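Ceramide very long chain fatty acid hydroxylase SCS7 (Saccharomyces cerevisiae, PDB 4ZR1) hydroxylates the very long chain fatty acid of ceramides, postulated to act at C-2, using O2 and electrons from cytochrome b5. Local coordinates at residues I64-K70 with N164-A168; D72-Q77 with K286-E290; Y228-H232 with G264-W268. All blocks are in the same frame, centred on the assembly; numbering follows the deposited sequence.

How the interactions relate
Interactions 1 and 2 are neighbours in the probably cytoplasmic part of the chain. Their centres lie about 14 Å apart, and helix 60-65 of interaction 1 is followed in the chain by helix 71-78 of interaction 2. They also touch: Phe-167 O and Tyr-74 OH, 2.9 Å apart, probably form a hydrogen bond. Their segments alternate in sequence, in the order 64-70, 72-77, 164-168, 286-290. Interaction 3 stands apart, with its centre about 29 Å from that of interaction 1 and about 26 Å from that of interaction 2. It falls between the two halves of interaction 2 along the chain. The first two contacts thus tie N-terminal helices to later segments, while the third lies at a zinc site.

Interaction 1 (I64-K70 with N164-A168)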
ATOM      1  N   ILE A  64      -1.116 -13.258 -14.470  1.00 85.03           N
ATOM      2  CA  ILE A  64      -0.302 -13.658 -13.321  1.00 81.68           C
ATOM      3  C   ILE A  64      -0.623 -15.074 -12.858  1.00 78.79           C
ATOM      4  O   ILE A  64       0.284 -15.862 -12.574  1.00 77.27           O
ATOM      5  CB  ILE A  64      -0.512 -12.712 -12.116  1.00 89.06           C
ATOM      6  CG1 ILE A  64      -0.078 -11.294 -12.448  1.00 91.77           C
ATOM      7  CG2 ILE A  64       0.257 -13.199 -10.894  1.00 90.15           C
ATOM      8  CD1 ILE A  64      -0.341 -10.326 -11.317  1.00 90.84           C
ATOM      9  N   LEU A  65      -1.921 -15.369 -12.756  1.00 71.26           N
ATOM     10  CA  LEU A  65      -2.409 -16.702 -12.402  1.00 79.89           C
ATOM     11  C   LEU A  65      -1.915 -17.808 -13.347  1.00 88.57           C
ATOM     12  O   LEU A  65      -1.750 -18.954 -12.932  1.00103.58           O
ATOM     13  CB  LEU A  65      -3.939 -16.714 -12.372  1.00 71.31           C
ATOM     14  CG  LEU A  65      -4.599 -15.860 -11.291  1.00 66.35           C
ATOM     15  CD1 LEU A  65      -6.105 -15.936 -11.398  1.00 76.14           C
ATOM     16  CD2 LEU A  65      -4.152 -16.321  -9.930  1.00 67.98           C
ATOM     17  N   ARG A  66      -1.681 -17.471 -14.610  1.00 71.70           N
ATOM     18  CA  ARG A  66      -1.284 -18.465 -15.592  1.00 70.38           C
ATOM     19  C   ARG A  66       0.105 -18.165 -16.140  1.00 79.07           C
ATOM     20  O   ARG A  66       0.331 -18.211 -17.346  1.00 93.98           O
ATOM     21  CB  ARG A  66      -2.305 -18.531 -16.740  1.00 69.49           C
ATOM     22  CG  ARG A  66      -3.742 -18.783 -16.291  1.00 94.66           C
ATOM     23  CD  ARG A  66      -4.745 -18.751 -17.460  1.00112.28           C
ATOM     24  NE  ARG A  66      -4.611 -17.563 -18.304  1.00123.71           N
ATOM     25  CZ  ARG A  66      -5.505 -17.183 -19.216  1.00132.83           C
ATOM     26  NH1 ARG A  66      -6.615 -17.889 -19.401  1.00135.92           N
ATOM     27  NH2 ARG A  66      -5.297 -16.090 -19.941  1.00134.28           N
ATOM     28  N   SER A  67       1.039 -17.857 -15.252  1.00 78.32           N
ATOM     29  CA  SER A  67       2.368 -17.442 -15.679  1.00 82.06           C
ATOM     30  C   SER A  67       3.398 -18.541 -15.472  1.00 86.53           C
ATOM     31  O   SER A  67       3.119 -19.545 -14.819  1.00 92.87           O
ATOM     32  CB  SER A  67       2.796 -16.186 -14.920  1.00 93.04           C
ATOM     33  OG  SER A  67       3.062 -16.478 -13.556  1.00 91.21           O
ATOM     34  N   ASP A  68       4.587 -18.346 -16.033  1.00 89.13           N
ATOM     35  CA  ASP A  68       5.709 -19.252 -15.803  1.00 97.39           C
ATOM     36  C   ASP A  68       6.796 -18.498 -15.038  1.00103.75           C
ATOM     37  O   ASP A  68       7.991 -18.760 -15.185  1.00113.19           O
ATOM     38  CB  ASP A  68       6.245 -19.822 -17.125  1.00104.01           C
ATOM     39  CG  ASP A  68       6.764 -18.747 -18.064  1.00118.47           C
ATOM     40  OD1 ASP A  68       6.324 -17.582 -17.953  1.00126.89           O
ATOM     41  OD2 ASP A  68       7.600 -19.072 -18.932  1.00123.38           O
ATOM     42  N   PHE A  69       6.358 -17.548 -14.218  1.00100.37           N
ATOM     43  CA  PHE A  69       7.269 -16.780 -13.382  1.00104.77           C
ATOM     44  C   PHE A  69       7.792 -17.627 -12.234  1.00 95.74           C
ATOM     45  O   PHE A  69       7.054 -18.415 -11.639  1.00 91.85           O
ATOM     46  CB  PHE A  69       6.577 -15.541 -12.791  1.00108.13           C
ATOM     47  CG  PHE A  69       6.057 -14.565 -13.810  1.00101.18           C
ATOM     48  CD1 PHE A  69       6.682 -14.410 -15.034  1.00 93.51           C
ATOM     49  CD2 PHE A  69       4.934 -13.796 -13.531  1.00 91.71           C
ATOM     50  CE1 PHE A  69       6.201 -13.506 -15.963  1.00 87.62           C
ATOM     51  CE2 PHE A  69       4.446 -12.892 -14.459  1.00 87.07           C
ATOM     52  CZ  PHE A  69       5.082 -12.748 -15.677  1.00 89.35           C
ATOM     53  N   LYS A  70       9.059 -17.454 -11.902  1.00 92.46           N
ATOM     54  CA  LYS A  70       9.501 -17.874 -10.589  1.00 87.40           C
ATOM     55  C   LYS A  70       9.580 -16.652  -9.686  1.00 88.25           C
ATOM     56  O   LYS A  70       9.705 -15.516 -10.157  1.00 93.19           O
ATOM     57  CB  LYS A  70      10.834 -18.636 -10.640  1.00 93.04           C
ATOM     58  CG  LYS A  70      11.590 -18.609 -11.955  1.00 84.11           C
ATOM     59  CD  LYS A  70      12.477 -19.843 -12.001  1.00 95.86           C
ATOM     60  CE  LYS A  70      13.322 -19.963 -13.268  1.00108.96           C
ATOM     61  NZ  LYS A  70      14.481 -20.890 -13.047  1.00118.33           N
ATOM     62  N   ASN A 164       1.694 -19.199  -8.191  1.00 86.74           N
ATOM     63  CA  ASN A 164       0.989 -18.119  -8.854  1.00 75.97           C
ATOM     64  C   ASN A 164      -0.115 -17.544  -7.969  1.00 78.36           C
ATOM     65  O   ASN A 164      -0.374 -16.343  -7.998  1.00 83.99           O
ATOM     66  CB  ASN A 164       0.415 -18.590 -10.192  1.00 75.79           C
ATOM     67  CG  ASN A 164       1.482 -18.766 -11.252  1.00 78.88           C
ATOM     68  OD1 ASN A 164       2.580 -18.224 -11.138  1.00 91.10           O
ATOM     69  ND2 ASN A 164       1.155 -19.497 -12.304  1.00 77.40           N
ATOM     70  N   ILE A 165      -0.758 -18.394  -7.171  1.00 85.48           N
ATOM     71  CA  ILE A 165      -1.814 -17.925  -6.276  1.00 88.51           C
ATOM     72  C   ILE A 165      -1.228 -16.998  -5.208  1.00 87.13           C
ATOM     73  O   ILE A 165      -1.917 -16.110  -4.703  1.00 85.69           O
ATOM     74  CB  ILE A 165      -2.563 -19.097  -5.594  1.00 85.19           C
ATOM     75  CG1 ILE A 165      -3.149 -20.038  -6.638  1.00 81.23           C
ATOM     76  CG2 ILE A 165      -3.687 -18.584  -4.695  1.00 74.01           C
ATOM     77  CD1 ILE A 165      -3.963 -21.159  -6.035  1.00 84.90           C
ATOM     78  N   ALA A 166       0.047 -17.198  -4.881  1.00 80.85           N
ATOM     79  CA  ALA A 166       0.724 -16.334  -3.914  1.00 77.50           C
ATOM     80  C   ALA A 166       1.054 -14.982  -4.538  1.00 78.23           C
ATOM     81  O   ALA A 166       0.847 -13.937  -3.920  1.00 82.92           O
ATOM     82  CB  ALA A 166       1.993 -17.002  -3.384  1.00 80.79           C
ATOM     83  N   PHE A 167       1.559 -15.006  -5.767  1.00 79.78           N
ATOM     84  CA  PHE A 167       1.893 -13.777  -6.487  1.00 80.73           C
ATOM     85  C   PHE A 167       0.637 -12.923  -6.719  1.00 74.77           C
ATOM     86  O   PHE A 167       0.700 -11.697  -6.716  1.00 68.11           O
ATOM     87  CB  PHE A 167       2.558 -14.086  -7.838  1.00 88.18           C
ATOM     88  CG  PHE A 167       3.748 -15.011  -7.756  1.00 86.18           C
ATOM     89  CD1 PHE A 167       4.502 -15.111  -6.602  1.00 85.27           C
ATOM     90  CD2 PHE A 167       4.112 -15.776  -8.856  1.00 88.53           C
ATOM     91  CE1 PHE A 167       5.593 -15.963  -6.540  1.00 90.95           C
ATOM     92  CE2 PHE A 167       5.203 -16.625  -8.802  1.00 86.82           C
ATOM     93  CZ  PHE A 167       5.943 -16.719  -7.644  1.00 90.17           C
ATOM     94  N   ALA A 168      -0.502 -13.573  -6.938  1.00 68.58           N
ATOM     95  CA  ALA A 168      -1.733 -12.840  -7.215  1.00 69.85           C
ATOM     96  C   ALA A 168      -2.261 -12.194  -5.935  1.00 73.34           C
ATOM     97  O   ALA A 168      -2.807 -11.083  -5.961  1.00 82.13           O
ATOM     98  CB  ALA A 168      -2.785 -13.772  -7.843  1.00 55.17           C
TER
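Asn-164, the first residue of helix 164-179, reaches carbonyls at the end of helix 60-65 and in the turn just after it. The ND2 group donates to Ser-67 O at 3.2 Å, a nearly straight bond (169°) that leaves almost in the plane of the amide. The donor lies tilted from the carbonyl plane of Ser-67. A second, weak bond runs from the same ND2 to Leu-65 O at 3.0 Å. The amide's other atom, OD1, lies 3.0 Å from Ser-67 OG. With an alanine here, Ser-67 O and Leu-65 O would probably lose their amide donor, and the turn after helix 60-65 could be freer to shift.

This turn joins two short helices. Arg-66 is the first residue to leave helical geometry, and Lys-70 is the N-cap of helix 71-78. Both segments probably lie on the cytoplasmic side.

The apolar contacts lie along the next turn of helix 164-179. Leu-65 CD2 sits 3.6 Å from Ala-168 CB. The CG2 branch of Ile-64, anti to the backbone N, reaches Phe-167 CB at 3.9 Å, and the two side chains run at a slant to each other.

The Phe-167 ring takes the aromatic part. Phe-69 O approaches its edge in the ring plane, 3.8 Å from CE2. The same ring stacks with Tyr-74 of helix 71-78.

Interaction 2 (D72-Q77 with K286-E290); sequences DFYVDQ and KMKYE
Tyr-289 lays its ring against Phe-73 and the backbone of helix 71-78. Its CB lies in the plane of the Phe-73 ring, at the edge, 3.6 Å from CD1. From CB the ring turns so that CG and CD2 also meet Phe-73 CD1, which stands over one face of the tyrosine, offset toward the rim. The pair is T-shaped: the edge of Phe-73 points to the face of Tyr-289, with centroids 5.0 Å apart and planes at 73°. Further out, CE1 comes within 3.5 Å of Phe-73 CA. Phe-73 CB makes a CH-pi contact over the same ring, 3.9 Å from its centroid. The tip, OH, reaches the CB of Asp-72, which lies at the ring edge.

Asp-76 joins the two backbones. With CG anti to the backbone N (chi1 -173°), its carboxylate faces segment 286-290. OD2 accepts from Lys-288 N at 2.6 Å, and this N-H comes from above the carboxylate plane. OD1 takes a weak bond from Tyr-289 N at 3.4 Å. One buried carboxylate thus engages two successive N-H groups. One helical turn earlier, Asp-72 OD1 forms a salt bridge with Lys-288 NZ at 3.5 Å. The lysine chain is extended beyond CG and crosses the aspartate at a slant.

Phe-73 also meets Phe-69, and Glu-290 has a salt bridge to Arg-80. Strand 289-290 pairs antiparallel with strand 293-294, which probably belongs to the protease-site remnant of the construct. Strand 289-290, one strand of this two-stranded hairpin, and the residues just before it pack on helix 71-78.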
ATOM      1  N   ASP A  72      11.511 -14.950  -7.646  1.00 88.73           N
ATOM      2  CA  ASP A  72      12.494 -13.872  -7.668  1.00 98.69           C
ATOM      3  C   ASP A  72      12.255 -12.904  -8.820  1.00 94.53           C
ATOM      4  O   ASP A  72      12.550 -11.715  -8.712  1.00 92.85           O
ATOM      5  CB  ASP A  72      13.911 -14.440  -7.747  1.00104.17           C
ATOM      6  CG  ASP A  72      14.443 -14.858  -6.394  1.00108.81           C
ATOM      7  OD1 ASP A  72      14.922 -13.977  -5.655  1.00114.83           O
ATOM      8  OD2 ASP A  72      14.383 -16.061  -6.065  1.00116.38           O
ATOM      9  N   PHE A  73      11.712 -13.417  -9.917  1.00 96.04           N
ATOM     10  CA  PHE A  73      11.446 -12.594 -11.089  1.00 89.97           C
ATOM     11  C   PHE A  73      10.196 -11.748 -10.886  1.00 93.11           C
ATOM     12  O   PHE A  73      10.172 -10.557 -11.215  1.00 96.08           O
ATOM     13  CB  PHE A  73      11.297 -13.469 -12.322  1.00 86.24           C
ATOM     14  CG  PHE A  73      10.964 -12.706 -13.568  1.00 91.05           C
ATOM     15  CD1 PHE A  73      11.862 -11.786 -14.089  1.00 91.54           C
ATOM     16  CD2 PHE A  73       9.755 -12.917 -14.230  1.00 79.59           C
ATOM     17  CE1 PHE A  73      11.567 -11.084 -15.244  1.00 89.92           C
ATOM     18  CE2 PHE A  73       9.449 -12.218 -15.386  1.00 81.17           C
ATOM     19  CZ  PHE A  73      10.359 -11.298 -15.896  1.00 87.48           C
ATOM     20  N   TYR A  74       9.158 -12.370 -10.340  1.00 86.64           N
ATOM     21  CA  TYR A  74       7.939 -11.647 -10.016  1.00 78.03           C
ATOM     22  C   TYR A  74       8.200 -10.474  -9.058  1.00 83.36           C
ATOM     23  O   TYR A  74       7.712  -9.363  -9.295  1.00 80.90           O
ATOM     24  CB  TYR A  74       6.902 -12.588  -9.403  1.00 70.98           C
ATOM     25  CG  TYR A  74       5.780 -11.832  -8.758  1.00 77.84           C
ATOM     26  CD1 TYR A  74       4.755 -11.278  -9.526  1.00 77.17           C
ATOM     27  CD2 TYR A  74       5.759 -11.626  -7.385  1.00 76.02           C
ATOM     28  CE1 TYR A  74       3.727 -10.559  -8.934  1.00 74.50           C
ATOM     29  CE2 TYR A  74       4.739 -10.907  -6.785  1.00 79.01           C
ATOM     30  CZ  TYR A  74       3.727 -10.376  -7.560  1.00 78.40           C
ATOM     31  OH  TYR A  74       2.721  -9.663  -6.950  1.00 74.72           O
ATOM     32  N   VAL A  75       8.958 -10.715  -7.982  1.00 86.90           N
ATOM     33  CA  VAL A  75       9.198  -9.672  -6.979  1.00 82.81           C
ATOM     34  C   VAL A  75      10.100  -8.584  -7.544  1.00 79.81           C
ATOM     35  O   VAL A  75       9.941  -7.416  -7.221  1.00 82.91           O
ATOM     36  CB  VAL A  75       9.828 -10.221  -5.656  1.00 79.80           C
ATOM     37  CG1 VAL A  75       8.951 -11.291  -5.046  1.00 76.54           C
ATOM     38  CG2 VAL A  75      11.222 -10.760  -5.883  1.00104.58           C
ATOM     39  N   ASP A  76      11.033  -8.962  -8.407  1.00 89.10           N
ATOM     40  CA  ASP A  76      11.936  -7.984  -8.982  1.00 91.03           C
ATOM     41  C   ASP A  76      11.188  -7.078  -9.945  1.00 94.89           C
ATOM     42  O   ASP A  76      11.505  -5.903 -10.091  1.00 95.95           O
ATOM     43  CB  ASP A  76      13.090  -8.673  -9.706  1.00 89.25           C
ATOM     44  CG  ASP A  76      14.143  -7.692 -10.176  1.00 98.45           C
ATOM     45  OD1 ASP A  76      14.076  -7.260 -11.348  1.00100.37           O
ATOM     46  OD2 ASP A  76      15.027  -7.336  -9.363  1.00101.37           O
ATOM     47  N   GLN A  77      10.180  -7.634 -10.596  1.00 99.24           N
ATOM     48  CA  GLN A  77       9.547  -6.942 -11.703  1.00 89.17           C
ATOM     49  C   GLN A  77       8.336  -6.118 -11.275  1.00 80.20           C
ATOM     50  O   GLN A  77       8.100  -5.036 -11.814  1.00 79.41           O
ATOM     51  CB  GLN A  77       9.156  -7.959 -12.772  1.00 82.86           C
ATOM     52  CG  GLN A  77       9.377  -7.473 -14.180  1.00 88.36           C
ATOM     53  CD  GLN A  77      10.813  -7.201 -14.493  1.00 89.17           C
ATOM     54  OE1 GLN A  77      11.717  -7.850 -13.964  1.00 90.39           O
ATOM     55  NE2 GLN A  77      11.043  -6.216 -15.347  1.00 91.64           N
ATOM     56  N   LYS A 286      17.803  -3.755  -5.710  1.00109.42           N
ATOM     57  CA  LYS A 286      18.467  -4.526  -6.755  1.00109.51           C
ATOM     58  C   LYS A 286      17.512  -4.784  -7.909  1.00110.18           C
ATOM     59  O   LYS A 286      16.319  -4.978  -7.703  1.00110.93           O
ATOM     60  CB  LYS A 286      19.036  -5.843  -6.198  1.00119.59           C
ATOM     61  CG  LYS A 286      18.029  -6.849  -5.644  1.00133.40           C
ATOM     62  CD  LYS A 286      18.757  -7.970  -4.888  1.00140.65           C
ATOM     63  CE  LYS A 286      17.816  -9.067  -4.392  1.00136.64           C
ATOM     64  NZ  LYS A 286      17.317  -9.941  -5.497  1.00129.04           N
ATOM     65  N   MET A 287      18.045  -4.743  -9.127  1.00115.16           N
ATOM     66  CA  MET A 287      17.258  -5.017 -10.319  1.00109.41           C
ATOM     67  C   MET A 287      17.776  -6.311 -10.929  1.00108.91           C
ATOM     68  O   MET A 287      18.425  -6.296 -11.978  1.00105.47           O
ATOM     69  CB  MET A 287      17.340  -3.860 -11.320  1.00109.25           C
ATOM     70  CG  MET A 287      17.292  -2.466 -10.680  1.00101.87           C
ATOM     71  SD  MET A 287      17.042  -1.126 -11.870  1.00118.79           S
ATOM     72  CE  MET A 287      17.886   0.231 -11.072  1.00 76.29           C
ATOM     73  N   LYS A 288      17.469  -7.419 -10.256  1.00115.05           N
ATOM     74  CA  LYS A 288      18.062  -8.730 -10.522  1.00120.31           C
ATOM     75  C   LYS A 288      17.884  -9.231 -11.957  1.00122.69           C
ATOM     76  O   LYS A 288      18.778  -9.862 -12.513  1.00131.71           O
ATOM     77  CB  LYS A 288      17.484  -9.765  -9.541  1.00123.28           C
ATOM     78  CG  LYS A 288      18.392 -10.956  -9.293  1.00141.82           C
ATOM     79  CD  LYS A 288      17.746 -11.926  -8.331  1.00146.05           C
ATOM     80  CE  LYS A 288      18.730 -12.964  -7.826  1.00152.57           C
ATOM     81  NZ  LYS A 288      18.310 -13.514  -6.506  1.00154.45           N
ATOM     82  N   TYR A 289      16.735  -8.942 -12.556  1.00113.34           N
ATOM     83  CA  TYR A 289      16.416  -9.457 -13.884  1.00103.36           C
ATOM     84  C   TYR A 289      16.429  -8.372 -14.966  1.00106.97           C
ATOM     85  O   TYR A 289      16.150  -7.205 -14.689  1.00100.59           O
ATOM     86  CB  TYR A 289      15.056 -10.154 -13.846  1.00101.31           C
ATOM     87  CG  TYR A 289      15.093 -11.546 -13.239  1.00104.21           C
ATOM     88  CD1 TYR A 289      14.924 -11.747 -11.871  1.00100.10           C
ATOM     89  CD2 TYR A 289      15.278 -12.665 -14.043  1.00105.64           C
ATOM     90  CE1 TYR A 289      14.952 -13.024 -11.327  1.00 96.06           C
ATOM     91  CE2 TYR A 289      15.304 -13.939 -13.509  1.00106.30           C
ATOM     92  CZ  TYR A 289      15.143 -14.114 -12.153  1.00101.83           C
ATOM     93  OH  TYR A 289      15.172 -15.387 -11.628  1.00108.00           O
ATOM     94  N   GLU A 290      16.784  -8.761 -16.193  1.00113.15           N
ATOM     95  CA  GLU A 290      16.698  -7.868 -17.353  1.00112.19           C
ATOM     96  C   GLU A 290      16.487  -8.691 -18.640  1.00115.58           C
ATOM     97  O   GLU A 290      17.183  -9.684 -18.872  1.00119.67           O
ATOM     98  CB  GLU A 290      17.952  -6.989 -17.456  1.00109.43           C
ATOM     99  CG  GLU A 290      17.722  -5.573 -18.035  1.00114.55           C
ATOM    100  CD  GLU A 290      17.177  -4.564 -17.009  1.00119.29           C
ATOM    101  OE1 GLU A 290      16.703  -3.471 -17.413  1.00111.48           O
ATOM    102  OE2 GLU A 290      17.232  -4.859 -15.796  1.00121.76           O
TER

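Interaction 3 (Y228-H232 with G264-W268). With ZN (zinc ion), chain C.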
ATOM      1  N   TYR A 228      -4.357   6.983   7.633  1.00 58.92           N
ATOM      2  CA  TYR A 228      -3.298   6.362   6.838  1.00 62.23           C
ATOM      3  C   TYR A 228      -3.556   6.338   5.317  1.00 73.56           C
ATOM      4  O   TYR A 228      -2.712   6.786   4.532  1.00 79.22           O
ATOM      5  CB  TYR A 228      -3.055   4.926   7.321  1.00 66.59           C
ATOM      6  CG  TYR A 228      -2.473   4.020   6.247  1.00 69.35           C
ATOM      7  CD1 TYR A 228      -1.114   4.051   5.943  1.00 68.59           C
ATOM      8  CD2 TYR A 228      -3.283   3.137   5.538  1.00 63.32           C
ATOM      9  CE1 TYR A 228      -0.580   3.233   4.959  1.00 58.46           C
ATOM     10  CE2 TYR A 228      -2.763   2.315   4.565  1.00 57.82           C
ATOM     11  CZ  TYR A 228      -1.409   2.371   4.270  1.00 62.48           C
ATOM     12  OH  TYR A 228      -0.884   1.550   3.289  1.00 71.11           O
ATOM     13  N   ASP A 229      -4.707   5.802   4.905  1.00 62.99           N
ATOM     14  CA  ASP A 229      -4.990   5.570   3.488  1.00 62.63           C
ATOM     15  C   ASP A 229      -5.210   6.890   2.775  1.00 70.03           C
ATOM     16  O   ASP A 229      -4.814   7.047   1.624  1.00 73.19           O
ATOM     17  CB  ASP A 229      -6.220   4.675   3.307  1.00 64.26           C
ATOM     18  CG  ASP A 229      -5.977   3.495   2.345  1.00 78.16           C
ATOM     19  OD1 ASP A 229      -4.912   3.418   1.682  1.00 85.31           O
ATOM     20  OD2 ASP A 229      -6.880   2.628   2.261  1.00 70.96           O
ATOM     21  N   GLU A 230      -5.865   7.830   3.458  1.00 70.55           N
ATOM     22  CA  GLU A 230      -6.038   9.178   2.931  1.00 65.25           C
ATOM     23  C   GLU A 230      -4.687   9.857   2.817  1.00 68.23           C
ATOM     24  O   GLU A 230      -4.348  10.406   1.774  1.00 72.20           O
ATOM     25  CB  GLU A 230      -6.971   9.993   3.812  1.00 58.82           C
ATOM     26  CG  GLU A 230      -8.381   9.446   3.824  1.00 72.69           C
ATOM     27  CD  GLU A 230      -8.951   9.290   2.425  1.00 71.87           C
ATOM     28  OE1 GLU A 230      -9.254  10.307   1.780  1.00 74.55           O
ATOM     29  OE2 GLU A 230      -9.077   8.148   1.962  1.00 79.09           O
ATOM     30  N   CYS A 231      -3.907   9.798   3.891  1.00 64.31           N
ATOM     31  CA  CYS A 231      -2.546  10.293   3.834  1.00 67.88           C
ATOM     32  C   CYS A 231      -1.819   9.641   2.657  1.00 79.33           C
ATOM     33  O   CYS A 231      -1.292  10.334   1.779  1.00 76.79           O
ATOM     34  CB  CYS A 231      -1.802  10.021   5.139  1.00 60.43           C
ATOM     35  SG  CYS A 231      -0.123  10.705   5.165  1.00 74.87           S
ATOM     36  N   HIS A 232      -1.826   8.309   2.634  1.00 79.78           N
ATOM     37  CA  HIS A 232      -1.167   7.546   1.579  1.00 72.01           C
ATOM     38  C   HIS A 232      -1.561   8.032   0.192  1.00 66.30           C
ATOM     39  O   HIS A 232      -0.701   8.255  -0.654  1.00 70.19           O
ATOM     40  CB  HIS A 232      -1.490   6.065   1.705  1.00 76.86           C
ATOM     41  CG  HIS A 232      -0.737   5.213   0.743  1.00 66.79           C
ATOM     42  ND1 HIS A 232      -1.113   3.929   0.430  1.00 78.79           N
ATOM     43  CD2 HIS A 232       0.383   5.467   0.023  1.00 73.83           C
ATOM     44  CE1 HIS A 232      -0.262   3.425  -0.448  1.00 78.80           C
ATOM     45  NE2 HIS A 232       0.652   4.340  -0.714  1.00 72.16           N
ATOM     46  N   GLY A 264       7.040   3.130   7.093  1.00 76.52           N
ATOM     47  CA  GLY A 264       6.088   4.035   7.709  1.00 71.57           C
ATOM     48  C   GLY A 264       5.594   5.056   6.699  1.00 71.70           C
ATOM     49  O   GLY A 264       6.407   5.613   5.962  1.00 80.14           O
ATOM     50  N   VAL A 265       4.285   5.307   6.638  1.00 58.58           N
ATOM     51  CA  VAL A 265       3.791   6.254   5.643  1.00 65.72           C
ATOM     52  C   VAL A 265       3.003   7.392   6.301  1.00 70.64           C
ATOM     53  O   VAL A 265       2.915   8.489   5.738  1.00 79.10           O
ATOM     54  CB  VAL A 265       2.942   5.532   4.494  1.00 71.08           C
ATOM     55  CG1 VAL A 265       3.076   4.018   4.567  1.00 59.07           C
ATOM     56  CG2 VAL A 265       1.487   5.939   4.496  1.00 67.77           C
ATOM     57  N   THR A 266       2.466   7.179   7.499  1.00 64.71           N
ATOM     58  CA  THR A 266       1.982   8.343   8.259  1.00 72.04           C
ATOM     59  C   THR A 266       3.123   8.986   9.027  1.00 66.42           C
ATOM     60  O   THR A 266       2.996  10.120   9.492  1.00 79.97           O
ATOM     61  CB  THR A 266       0.872   8.004   9.255  1.00 64.85           C
ATOM     62  OG1 THR A 266       1.334   6.996  10.158  1.00 71.79           O
ATOM     63  CG2 THR A 266      -0.364   7.525   8.523  1.00 53.50           C
ATOM     64  N   SER A 267       4.224   8.243   9.173  1.00 67.65           N
ATOM     65  CA  SER A 267       5.476   8.751   9.755  1.00 78.22           C
ATOM     66  C   SER A 267       6.561   7.693   9.646  1.00 75.81           C
ATOM     67  O   SER A 267       6.259   6.524   9.413  1.00 68.21           O
ATOM     68  CB  SER A 267       5.313   9.133  11.227  1.00 72.93           C
ATOM     69  OG  SER A 267       5.394   7.977  12.049  1.00 67.14           O
ATOM     70  N   TRP A 268       7.816   8.096   9.846  1.00 74.29           N
ATOM     71  CA  TRP A 268       8.930   7.152   9.838  1.00 75.70           C
ATOM     72  C   TRP A 268       9.354   6.796  11.256  1.00 80.72           C
ATOM     73  O   TRP A 268      10.427   6.236  11.470  1.00 79.68           O
ATOM     74  CB  TRP A 268      10.116   7.721   9.076  1.00 79.02           C
ATOM     75  CG  TRP A 268      10.535   9.048   9.563  1.00 84.55           C
ATOM     76  CD1 TRP A 268      11.212   9.322  10.718  1.00 75.58           C
ATOM     77  CD2 TRP A 268      10.331  10.304   8.905  1.00 90.58           C
ATOM     78  NE1 TRP A 268      11.433  10.675  10.820  1.00 85.38           N
ATOM     79  CE2 TRP A 268      10.903  11.302   9.720  1.00 88.94           C
ATOM     80  CE3 TRP A 268       9.718  10.684   7.706  1.00 81.11           C
ATOM     81  CZ2 TRP A 268      10.877  12.653   9.380  1.00 81.54           C
ATOM     82  CZ3 TRP A 268       9.699  12.024   7.365  1.00 84.81           C
ATOM     83  CH2 TRP A 268      10.272  12.993   8.199  1.00 85.06           C
TER
HETATM   84 ZN    ZN C 401       2.502   4.424  -2.081  1.00 81.14          ZN
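One of the two histidine-bound zinc sites has part of its surroundings here, where Tyr-228 and His-232 of the fourth transmembrane helix pack against Val-265. His-232 and His-236 make an HxxxH histidine box on helix 211-236. His-232 NE2 binds the zinc at 2.3 Å. With CG anti to the backbone N (chi1 -174°), the His-232 ring is carried to the metal. His-177, His-236, His-251 and His-255 complete the site. The two zinc ions of the subunit likely form the catalytic dimetal centre.

Segment 264-268 is a loop between helix 242-256 and helix 269-273. Its Val-265 points toward the transmembrane helix. Val-265 CG2 touches Tyr-228 CE1 at 3.4 Å and lies 4.1 Å from His-232 CB. It approaches both rings obliquely. Its other methyl, CG1, lies in the plane of the tyrosine ring, at the edge, 3.8 Å from CE1. Tyr-228 and His-232 are one turn apart, so one valine can reach both. Val-265 also touches His-251, a ligand of the same zinc, and His-150, a ligand of the other.

Thr-266 packs on Tyr-228. Its CG2 methyl meets Tyr-228 CA at 3.6 Å. Its hydroxyl turns elsewhere, and OG1 is hydrogen-bonded to Glu-146, which also accepts from Val-265 N. These bonds tie the loop to helix 128-154. An octyl glucoside touches Thr-266. Farther along the helix, Cys-231 SG, anti to its own N, rests 3.8 Å from Val-265 O.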